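Local coordinates for protein MEM-A1 (Soil metagenome, PDB 6E0S) that probably hydrolyses beta-lactam antibiotics as a zinc-dependent subclass B3 metallo-beta-lactamase, at residues Gln276-Leu279 / Ala280-Ala284. Residues are numbered along the deposited sequence; the frame is centred on the assembly and turned at random.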
ATOM      1  N   GLN A 276       2.650  13.313  16.418  1.00 23.31           N
ATOM      2  CA  GLN A 276       2.782  14.274  17.506  1.00 23.02           C
ATOM      3  C   GLN A 276       2.044  15.570  17.178  1.00 24.30           C
ATOM      4  O   GLN A 276       1.361  16.136  18.038  1.00 23.74           O
ATOM      5  CB  GLN A 276       4.264  14.547  17.800  1.00 25.07           C
ATOM      6  CG  GLN A 276       4.993  13.334  18.424  1.00 26.28           C
ATOM      7  CD  GLN A 276       4.244  12.786  19.638  1.00 26.47           C
ATOM      8  OE1 GLN A 276       4.104  13.472  20.664  1.00 29.50           O
ATOM      9  NE2 GLN A 276       3.755  11.561  19.528  1.00 25.42           N
ATOM     10  N   LYS A 277       2.135  16.035  15.925  1.00 24.40           N
ATOM     11  CA  LYS A 277       1.380  17.218  15.529  1.00 24.95           C
ATOM     12  C   LYS A 277      -0.124  16.986  15.643  1.00 24.79           C
ATOM     13  O   LYS A 277      -0.863  17.876  16.093  1.00 25.11           O
ATOM     14  CB  LYS A 277       1.753  17.629  14.107  1.00 24.79           C
ATOM     15  CG  LYS A 277       3.173  18.125  13.950  1.00 26.56           C
ATOM     16  CD  LYS A 277       3.490  18.458  12.494  1.00 27.06           C
ATOM     17  CE  LYS A 277       4.844  19.114  12.349  1.00 30.06           C
ATOM     18  NZ  LYS A 277       5.089  19.398  10.913  1.00 31.51           N
ATOM     19  N   LYS A 278      -0.594  15.792  15.271  1.00 25.56           N
ATOM     20  CA  LYS A 278      -2.023  15.486  15.376  1.00 24.63           C
ATOM     21  C   LYS A 278      -2.476  15.470  16.838  1.00 23.71           C
ATOM     22  O   LYS A 278      -3.517  16.047  17.187  1.00 24.69           O
ATOM     23  CB  LYS A 278      -2.318  14.152  14.677  1.00 24.17           C
ATOM     24  CG  LYS A 278      -3.786  13.681  14.699  1.00 26.57           C
ATOM     25  CD  LYS A 278      -4.664  14.742  14.018  1.00 30.47           C
ATOM     26  CE  LYS A 278      -6.121  14.360  13.995  1.00 33.76           C
ATOM     27  NZ  LYS A 278      -6.945  15.528  13.555  1.00 35.78           N
ATOM     28  N   LEU A 279      -1.697  14.848  17.715  1.00 21.98           N
ATOM     29  CA  LEU A 279      -2.075  14.840  19.119  1.00 22.42           C
ATOM     30  C   LEU A 279      -2.106  16.254  19.690  1.00 24.75           C
ATOM     31  O   LEU A 279      -2.984  16.581  20.499  1.00 26.49           O
ATOM     32  CB  LEU A 279      -1.123  13.959  19.904  1.00 23.32           C
ATOM     33  CG  LEU A 279      -1.145  12.471  19.573  1.00 23.83           C
ATOM     34  CD1 LEU A 279       0.004  11.763  20.329  1.00 24.88           C
ATOM     35  CD2 LEU A 279      -2.486  11.852  19.921  1.00 25.96           C
ATOM     36  N   ALA A 280      -1.182  17.122  19.252  1.00 25.56           N
ATOM     37  CA  ALA A 280      -1.189  18.508  19.712  1.00 27.87           C
ATOM     38  C   ALA A 280      -2.414  19.254  19.196  1.00 29.00           C
ATOM     39  O   ALA A 280      -3.048  20.009  19.945  1.00 30.96           O
ATOM     40  CB  ALA A 280       0.091  19.236  19.281  1.00 28.76           C
ATOM     41  N   ALA A 281      -2.771  19.042  17.932  1.00 29.16           N
ATOM     42  CA  ALA A 281      -3.969  19.664  17.378  1.00 30.04           C
ATOM     43  C   ALA A 281      -5.216  19.199  18.110  1.00 29.54           C
ATOM     44  O   ALA A 281      -6.144  19.987  18.334  1.00 28.10           O
ATOM     45  CB  ALA A 281      -4.074  19.363  15.881  1.00 30.13           C
ATOM     46  N   GLU A 282      -5.245  17.924  18.515  1.00 29.40           N
ATOM     47  CA  GLU A 282      -6.408  17.401  19.219  1.00 30.53           C
ATOM     48  C   GLU A 282      -6.559  18.012  20.596  1.00 33.24           C
ATOM     49  O   GLU A 282      -7.691  18.174  21.069  1.00 33.93           O
ATOM     50  CB  GLU A 282      -6.328  15.883  19.327  1.00 28.80           C
ATOM     51  CG  GLU A 282      -6.618  15.216  18.021  1.00 28.60           C
ATOM     52  CD  GLU A 282      -6.706  13.728  18.154  1.00 28.72           C
ATOM     53  OE1 GLU A 282      -6.634  13.252  19.301  1.00 29.89           O
ATOM     54  OE2 GLU A 282      -6.824  13.039  17.126  1.00 28.46           O
ATOM     55  N   ALA A 283      -5.448  18.347  21.259  1.00 36.51           N
ATOM     56  CA  ALA A 283      -5.555  19.005  22.561  1.00 42.75           C
ATOM     57  C   ALA A 283      -6.211  20.378  22.448  1.00 48.83           C
ATOM     58  O   ALA A 283      -6.935  20.792  23.359  1.00 47.67           O
ATOM     59  CB  ALA A 283      -4.178  19.133  23.217  1.00 45.14           C
ATOM     60  N   ALA A 284      -5.969  21.099  21.348  1.00 28.16           N
ATOM     61  CA  ALA A 284      -6.582  22.411  21.154  1.00 32.68           C
ATOM     62  C   ALA A 284      -8.087  22.323  20.935  1.00 38.13           C
ATOM     63  O   ALA A 284      -8.783  23.342  21.060  1.00 39.07           O
ATOM     64  CB  ALA A 284      -5.921  23.129  19.975  1.00 31.92           C
TER
HETATM   65  O   HOH W   1      -8.909  14.283  15.414  1.00 34.30           O
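K278 lays the end of its aliphatic chain against the carboxylate of E282, one helical turn further on. Its CE lies 3.5 Å from E282 OE2. The chain leaves with CG anti to the backbone N (chi1 180°) and bends at chi2 (59°), which carries it along the helix to cross E282 at a slant. K278 NZ and E282 OE2 are 4.4 Å apart, too far for a direct salt bridge. A water spans them. The water oxygen donates to E282 OE2 at 3.0 Å and accepts a weak bond from K278 NZ. The two residues are i and i+4 on the C-terminal helix 263-285 of this metallo-beta-lactamase fold. The alpha-helical backbone bonds include E282 N to K278 O at 2.9 Å. E282 CG also packs 3.3 Å from K278 O. E282 is buried, and the stronger partners of its carboxylate lie on a neighbouring loop: OE1 bonds S206 OG and OE2 bonds the backbone N of Y205. These bonds hold the carboxylate in its rotation and would stabilise its negative charge. L279 touches S206, while K278 rests on A197 and A199.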